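Local structure of xylulose kinase (Bifidobacterium adolescentis ATCC 15703, 3I8B) at residues His188-Ser200 and Val238-Val251. The protein probably phosphorylates D-xylulose at the expense of ATP, giving D-xylulose 5-phosphate and ADP, as a member of the FGGY carbohydrate kinase family. Numbering follows the deposited sequence.
Sequences HLEALFTDRSDAS and VLPTVLGPRDAAPV. With MG (magnesium ion), chain B.
A magnesium ion joins T241 to the main chain of 188-200: the carbonyl oxygens E190 O and L192 O, the hydroxyl T241 OG1 and a water bind it. The carboxylate of E190 serves the metal only at second hand, since its OE1 accepts from that water, which also donates to L239 O. With OG1 anti to its carbonyl carbon (chi1 -54°), T241 brings its hydroxyl to the metal at 2.5 Å. L192 O does double duty, accepting T241 N at 3.2 Å from above its carbonyl plane.

Beyond the metal the backbones pair as parallel strands, though their short axes differ by 43°. T194 N bonds to T241 O at 2.8 Å. T194 O in turn accepts L243 N at 2.9 Å; a second water then links R196 N to L243 O.

The two faces differ. On one, A249 CB sits over a face of the F193 ring, 3.6 Å from its centroid, a CH-pi contact, while V251 CG2 meets the edge and L243 CD1 comes in obliquely. On the other, T194 CG2 lies 3.8 Å from V242 CG2. T194 OG1, opposite its backbone N about chi1, is hydrogen-bonded to D169 OD1 of helix 167-175.

D195 is the N-cap of helix 196-199, its OD1 accepting S197 N and its OD2 accepting D198 N. The whole is a two-stranded parallel sheet in the FGGY N-terminal domain, with a magnesium site beside L192 and T241.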
ATOM      1  N   HIS A 188      22.436  -8.695  16.475  1.00 10.94           N
ATOM      2  CA  HIS A 188      22.331  -7.342  15.921  1.00 13.53           C
ATOM      3  C   HIS A 188      20.914  -6.998  15.444  1.00 13.17           C
ATOM      4  O   HIS A 188      20.746  -6.412  14.373  1.00 10.19           O
ATOM      5  CB  HIS A 188      23.316  -7.150  14.765  1.00 15.63           C
ATOM      6  CG  HIS A 188      24.748  -7.153  15.194  1.00 16.25           C
ATOM      7  ND1 HIS A 188      25.570  -8.249  15.040  1.00 18.62           N
ATOM      8  CD2 HIS A 188      25.497  -6.204  15.808  1.00 19.41           C
ATOM      9  CE1 HIS A 188      26.770  -7.969  15.519  1.00 21.24           C
ATOM     10  NE2 HIS A 188      26.752  -6.733  15.990  1.00 23.86           N
ATOM     11  N   LEU A 189      19.897  -7.365  16.222  1.00  9.02           N
ATOM     12  CA  LEU A 189      18.525  -7.005  15.867  1.00 10.36           C
ATOM     13  C   LEU A 189      18.360  -5.482  15.792  1.00 11.96           C
ATOM     14  O   LEU A 189      17.563  -4.973  14.999  1.00  7.89           O
ATOM     15  CB  LEU A 189      17.514  -7.611  16.849  1.00 11.27           C
ATOM     16  CG  LEU A 189      17.407  -9.138  16.814  1.00 15.42           C
ATOM     17  CD1 LEU A 189      16.543  -9.660  17.966  1.00 11.98           C
ATOM     18  CD2 LEU A 189      16.876  -9.619  15.446  1.00  7.79           C
ATOM     19  N   GLU A 190      19.134  -4.760  16.600  1.00 12.15           N
ATOM     20  CA  GLU A 190      19.080  -3.299  16.574  1.00 15.14           C
ATOM     21  C   GLU A 190      19.571  -2.694  15.277  1.00 12.92           C
ATOM     22  O   GLU A 190      19.405  -1.510  15.077  1.00 12.22           O
ATOM     23  CB  GLU A 190      19.839  -2.672  17.746  1.00 19.50           C
ATOM     24  CG  GLU A 190      19.147  -2.869  19.090  1.00 20.20           C
ATOM     25  CD  GLU A 190      17.972  -1.909  19.327  1.00 30.81           C
ATOM     26  OE1 GLU A 190      17.613  -1.131  18.399  1.00 28.64           O
ATOM     27  OE2 GLU A 190      17.415  -1.940  20.458  1.00 25.15           O
ATOM     28  N   ALA A 191      20.199  -3.479  14.404  1.00 12.05           N
ATOM     29  CA  ALA A 191      20.580  -2.949  13.096  1.00 11.49           C
ATOM     30  C   ALA A 191      19.354  -2.772  12.193  1.00 13.41           C
ATOM     31  O   ALA A 191      19.450  -2.150  11.137  1.00 10.70           O
ATOM     32  CB  ALA A 191      21.618  -3.856  12.412  1.00 11.01           C
ATOM     33  N   LEU A 192      18.208  -3.332  12.594  1.00 10.06           N
ATOM     34  CA  LEU A 192      16.981  -3.175  11.813  1.00  8.48           C
ATOM     35  C   LEU A 192      16.584  -1.703  11.612  1.00  9.29           C
ATOM     36  O   LEU A 192      16.613  -0.909  12.537  1.00  9.56           O
ATOM     37  CB  LEU A 192      15.820  -3.938  12.468  1.00  9.95           C
ATOM     38  CG  LEU A 192      15.789  -5.458  12.303  1.00  7.65           C
ATOM     39  CD1 LEU A 192      14.891  -6.145  13.341  1.00  7.26           C
ATOM     40  CD2 LEU A 192      15.337  -5.816  10.888  1.00  7.85           C
ATOM     41  N   PHE A 193      16.203  -1.343  10.394  1.00  6.58           N
ATOM     42  CA  PHE A 193      15.714  -0.007  10.116  1.00  8.41           C
ATOM     43  C   PHE A 193      14.508  -0.077   9.179  1.00  8.32           C
ATOM     44  O   PHE A 193      14.266  -1.098   8.497  1.00  7.64           O
ATOM     45  CB  PHE A 193      16.833   0.870   9.521  1.00  7.65           C
ATOM     46  CG  PHE A 193      17.297   0.407   8.173  1.00  8.72           C
ATOM     47  CD1 PHE A 193      16.582   0.732   7.034  1.00  8.98           C
ATOM     48  CD2 PHE A 193      18.443  -0.367   8.047  1.00  8.82           C
ATOM     49  CE1 PHE A 193      17.009   0.307   5.781  1.00  9.34           C
ATOM     50  CE2 PHE A 193      18.867  -0.807   6.813  1.00  8.07           C
ATOM     51  CZ  PHE A 193      18.157  -0.470   5.673  1.00  8.59           C
ATOM     52  N   THR A 194      13.720   0.988   9.172  1.00  5.72           N
ATOM     53  CA  THR A 194      12.594   1.067   8.256  1.00  7.19           C
ATOM     54  C   THR A 194      12.389   2.522   7.809  1.00 10.11           C
ATOM     55  O   THR A 194      13.232   3.369   8.084  1.00  7.72           O
ATOM     56  CB  THR A 194      11.336   0.487   8.900  1.00  8.12           C
ATOM     57  OG1 THR A 194      10.325   0.308   7.908  1.00  8.25           O
ATOM     58  CG2 THR A 194      10.809   1.403  10.006  1.00  8.74           C
ATOM     59  N   ASP A 195      11.306   2.808   7.088  1.00 10.15           N
ATOM     60  CA  ASP A 195      10.968   4.196   6.774  1.00  9.57           C
ATOM     61  C   ASP A 195       9.562   4.545   7.286  1.00 10.55           C
ATOM     62  O   ASP A 195       8.857   3.684   7.809  1.00  8.91           O
ATOM     63  CB  ASP A 195      11.056   4.464   5.266  1.00  9.14           C
ATOM     64  CG  ASP A 195       9.759   4.135   4.531  1.00 11.71           C
ATOM     65  OD1 ASP A 195       9.315   4.977   3.712  1.00 12.54           O
ATOM     66  OD2 ASP A 195       9.199   3.034   4.755  1.00  9.65           O
ATOM     67  N   ARG A 196       9.161   5.801   7.110  1.00  9.80           N
ATOM     68  CA  ARG A 196       7.838   6.242   7.538  1.00 12.01           C
ATOM     69  C   ARG A 196       6.694   5.540   6.809  1.00 12.46           C
ATOM     70  O   ARG A 196       5.643   5.296   7.398  1.00 11.36           O
ATOM     71  CB  ARG A 196       7.690   7.756   7.374  1.00 11.99           C
ATOM     72  CG  ARG A 196       8.538   8.587   8.328  1.00 12.69           C
ATOM     73  CD  ARG A 196       8.525  10.049   7.900  1.00 11.79           C
ATOM     74  NE  ARG A 196       7.243  10.716   8.152  1.00 11.45           N
ATOM     75  CZ  ARG A 196       6.319  10.959   7.226  1.00 12.84           C
ATOM     76  NH1 ARG A 196       6.505  10.593   5.966  1.00  9.35           N
ATOM     77  NH2 ARG A 196       5.193  11.577   7.563  1.00 13.88           N
ATOM     78  N   SER A 197       6.879   5.210   5.531  1.00 10.14           N
ATOM     79  CA  SER A 197       5.741   4.682   4.779  1.00 11.52           C
ATOM     80  C   SER A 197       5.360   3.258   5.222  1.00 11.73           C
ATOM     81  O   SER A 197       4.179   2.964   5.454  1.00 10.09           O
ATOM     82  CB  SER A 197       5.974   4.776   3.269  1.00 11.13           C
ATOM     83  OG  SER A 197       7.052   3.958   2.855  1.00 11.75           O
ATOM     84  N   ASP A 198       6.349   2.384   5.383  1.00  8.63           N
ATOM     85  CA  ASP A 198       6.048   1.026   5.841  1.00 11.43           C
ATOM     86  C   ASP A 198       5.635   0.967   7.308  1.00  9.73           C
ATOM     87  O   ASP A 198       4.712   0.241   7.665  1.00  9.74           O
ATOM     88  CB  ASP A 198       7.204   0.057   5.571  1.00 11.00           C
ATOM     89  CG  ASP A 198       6.824  -1.055   4.601  1.00 12.48           C
ATOM     90  OD1 ASP A 198       5.607  -1.314   4.398  1.00 11.01           O
ATOM     91  OD2 ASP A 198       7.747  -1.688   4.045  1.00 11.68           O
ATOM     92  N   ALA A 199       6.311   1.726   8.158  1.00  9.28           N
ATOM     93  CA  ALA A 199       5.946   1.760   9.572  1.00 10.01           C
ATOM     94  C   ALA A 199       4.496   2.228   9.783  1.00 10.50           C
ATOM     95  O   ALA A 199       3.800   1.745  10.672  1.00  9.30           O
ATOM     96  CB  ALA A 199       6.911   2.641  10.344  1.00 10.70           C
ATOM     97  N   SER A 200       4.041   3.157   8.953  1.00 11.05           N
ATOM     98  CA  SER A 200       2.674   3.667   9.058  1.00 10.51           C
ATOM     99  C   SER A 200       1.621   2.602   8.768  1.00 12.63           C
ATOM    100  O   SER A 200       0.428   2.830   8.983  1.00 15.95           O
ATOM    101  CB  SER A 200       2.462   4.875   8.137  1.00 11.91           C
ATOM    102  OG  SER A 200       2.421   4.486   6.772  1.00 12.90           O
ATOM    103  N   VAL A 238      12.534  -5.285  19.955  1.00  9.61           N
ATOM    104  CA  VAL A 238      13.257  -4.381  19.069  1.00 10.83           C
ATOM    105  C   VAL A 238      12.355  -4.094  17.871  1.00 10.31           C
ATOM    106  O   VAL A 238      11.826  -5.020  17.276  1.00  9.32           O
ATOM    107  CB  VAL A 238      14.607  -4.976  18.583  1.00 11.32           C
ATOM    108  CG1 VAL A 238      15.238  -4.066  17.525  1.00  9.42           C
ATOM    109  CG2 VAL A 238      15.565  -5.174  19.755  1.00  8.84           C
ATOM    110  N   LEU A 239      12.149  -2.811  17.571  1.00  6.65           N
ATOM    111  CA  LEU A 239      11.354  -2.355  16.436  1.00 10.85           C
ATOM    112  C   LEU A 239      12.308  -1.588  15.520  1.00 10.34           C
ATOM    113  O   LEU A 239      13.251  -0.977  16.002  1.00 10.61           O
ATOM    114  CB  LEU A 239      10.207  -1.437  16.899  1.00 11.65           C
ATOM    115  CG  LEU A 239       9.193  -2.030  17.898  1.00 10.91           C
ATOM    116  CD1 LEU A 239       8.131  -0.992  18.328  1.00  8.27           C
ATOM    117  CD2 LEU A 239       8.544  -3.288  17.350  1.00  9.52           C
ATOM    118  N   PRO A 240      12.095  -1.642  14.198  1.00  8.83           N
ATOM    119  CA  PRO A 240      13.086  -0.945  13.357  1.00  9.96           C
ATOM    120  C   PRO A 240      13.114   0.577  13.553  1.00  9.43           C
ATOM    121  O   PRO A 240      12.063   1.210  13.682  1.00  8.64           O
ATOM    122  CB  PRO A 240      12.667  -1.312  11.922  1.00  9.72           C
ATOM    123  CG  PRO A 240      11.836  -2.582  12.081  1.00  9.96           C
ATOM    124  CD  PRO A 240      11.145  -2.446  13.409  1.00  8.85           C
ATOM    125  N   THR A 241      14.323   1.138  13.576  1.00  8.29           N
ATOM    126  CA  THR A 241      14.528   2.580  13.609  1.00 10.85           C
ATOM    127  C   THR A 241      13.923   3.189  12.373  1.00  9.44           C
ATOM    128  O   THR A 241      14.279   2.818  11.251  1.00  9.44           O
ATOM    129  CB  THR A 241      16.027   2.938  13.578  1.00 10.72           C
ATOM    130  OG1 THR A 241      16.692   2.251  14.631  1.00 15.77           O
ATOM    131  CG2 THR A 241      16.219   4.429  13.770  1.00 12.61           C
ATOM    132  N   VAL A 242      13.038   4.148  12.580  1.00 10.01           N
ATOM    133  CA  VAL A 242      12.341   4.783  11.480  1.00 12.25           C
ATOM    134  C   VAL A 242      13.213   5.899  10.897  1.00 10.67           C
ATOM    135  O   VAL A 242      13.482   6.906  11.551  1.00  9.60           O
ATOM    136  CB  VAL A 242      10.966   5.307  11.926  1.00 11.27           C
ATOM    137  CG1 VAL A 242      10.242   5.982  10.746  1.00 13.38           C
ATOM    138  CG2 VAL A 242      10.133   4.151  12.477  1.00 11.50           C
ATOM    139  N   LEU A 243      13.680   5.702   9.670  1.00  9.25           N
ATOM    140  CA  LEU A 243      14.581   6.686   9.067  1.00 10.29           C
ATOM    141  C   LEU A 243      13.799   7.767   8.347  1.00  8.88           C
ATOM    142  O   LEU A 243      12.685   7.535   7.884  1.00 10.89           O
ATOM    143  CB  LEU A 243      15.550   6.016   8.083  1.00  8.51           C
ATOM    144  CG  LEU A 243      16.458   4.934   8.654  1.00 10.30           C
ATOM    145  CD1 LEU A 243      17.323   4.349   7.537  1.00  8.59           C
ATOM    146  CD2 LEU A 243      17.319   5.492   9.781  1.00 11.75           C
ATOM    147  N   GLY A 244      14.392   8.952   8.245  1.00 14.90           N
ATOM    148  CA  GLY A 244      13.835   9.990   7.397  1.00 11.38           C
ATOM    149  C   GLY A 244      13.927   9.576   5.938  1.00 11.49           C
ATOM    150  O   GLY A 244      14.732   8.710   5.577  1.00  9.81           O
ATOM    151  N   PRO A 245      13.119  10.224   5.089  1.00 10.66           N
ATOM    152  CA  PRO A 245      12.973   9.948   3.656  1.00 11.84           C
ATOM    153  C   PRO A 245      14.301   9.950   2.872  1.00 12.37           C
ATOM    154  O   PRO A 245      14.434   9.205   1.893  1.00 12.67           O
ATOM    155  CB  PRO A 245      12.065  11.089   3.180  1.00 11.79           C
ATOM    156  CG  PRO A 245      12.282  12.191   4.201  1.00 14.52           C
ATOM    157  CD  PRO A 245      12.345  11.414   5.488  1.00 12.47           C
ATOM    158  N   ARG A 246      15.273  10.749   3.293  1.00 13.94           N
ATOM    159  CA  ARG A 246      16.533  10.786   2.562  1.00 14.74           C
ATOM    160  C   ARG A 246      17.759  10.546   3.429  1.00 13.48           C
ATOM    161  O   ARG A 246      18.853  10.988   3.095  1.00 11.62           O
ATOM    162  CB  ARG A 246      16.669  12.089   1.769  1.00 16.67           C
ATOM    163  CG  ARG A 246      16.663  13.337   2.612  1.00 20.10           C
ATOM    164  CD  ARG A 246      16.651  14.560   1.712  1.00 23.68           C
ATOM    165  NE  ARG A 246      17.669  15.516   2.130  1.00 33.58           N
ATOM    166  CZ  ARG A 246      17.421  16.585   2.878  1.00 33.86           C
ATOM    167  NH1 ARG A 246      16.178  16.841   3.272  1.00 38.83           N
ATOM    168  NH2 ARG A 246      18.411  17.399   3.220  1.00 33.23           N
ATOM    169  N   ASP A 247      17.574   9.815   4.523  1.00 11.98           N
ATOM    170  CA  ASP A 247      18.676   9.422   5.401  1.00 14.15           C
ATOM    171  C   ASP A 247      19.271   8.112   4.933  1.00 11.10           C
ATOM    172  O   ASP A 247      18.538   7.190   4.626  1.00 12.99           O
ATOM    173  CB  ASP A 247      18.148   9.190   6.825  1.00 12.61           C
ATOM    174  CG  ASP A 247      17.697  10.474   7.504  1.00 15.58           C
ATOM    175  OD1 ASP A 247      18.172  11.562   7.110  1.00 20.53           O
ATOM    176  OD2 ASP A 247      16.876  10.389   8.441  1.00 17.57           O
ATOM    177  N   ALA A 248      20.593   8.002   4.903  1.00  9.09           N
ATOM    178  CA  ALA A 248      21.205   6.693   4.693  1.00  9.57           C
ATOM    179  C   ALA A 248      21.068   5.856   5.969  1.00 10.48           C
ATOM    180  O   ALA A 248      21.159   6.395   7.070  1.00  9.99           O
ATOM    181  CB  ALA A 248      22.661   6.847   4.341  1.00 12.62           C
ATOM    182  N   ALA A 249      20.889   4.544   5.838  1.00  7.39           N
ATOM    183  CA  ALA A 249      20.898   3.703   7.032  1.00 10.31           C
ATOM    184  C   ALA A 249      22.279   3.705   7.685  1.00 10.31           C
ATOM    185  O   ALA A 249      23.286   3.964   7.032  1.00  9.89           O
ATOM    186  CB  ALA A 249      20.467   2.272   6.711  1.00 11.62           C
ATOM    187  N   PRO A 250      22.331   3.384   8.982  1.00 12.49           N
ATOM    188  CA  PRO A 250      23.616   3.295   9.682  1.00 14.79           C
ATOM    189  C   PRO A 250      24.495   2.150   9.174  1.00 14.44           C
ATOM    190  O   PRO A 250      25.697   2.140   9.430  1.00 15.44           O
ATOM    191  CB  PRO A 250      23.210   3.030  11.139  1.00 16.62           C
ATOM    192  CG  PRO A 250      21.808   3.502  11.248  1.00 14.38           C
ATOM    193  CD  PRO A 250      21.190   3.219   9.895  1.00 14.04           C
ATOM    194  N   VAL A 251      23.909   1.182   8.489  1.00  9.61           N
ATOM    195  CA  VAL A 251      24.697   0.075   7.963  1.00 12.81           C
ATOM    196  C   VAL A 251      24.608   0.069   6.435  1.00 11.71           C
ATOM    197  O   VAL A 251      23.592   0.465   5.869  1.00  9.94           O
ATOM    198  CB  VAL A 251      24.201  -1.302   8.510  1.00 10.99           C
ATOM    199  CG1 VAL A 251      24.460  -1.419  10.012  1.00 11.33           C
ATOM    200  CG2 VAL A 251      22.711  -1.505   8.190  1.00  9.26           C
TER
HETATM  201 MG    MG B 515      17.766  -0.001  14.628  1.00 27.74          MG
HETATM  202  O   HOH W   1      16.074  -1.173  15.688  1.00 14.45           O
HETATM  203  O   HOH W   2      10.828   7.948   6.009  1.00 12.58           O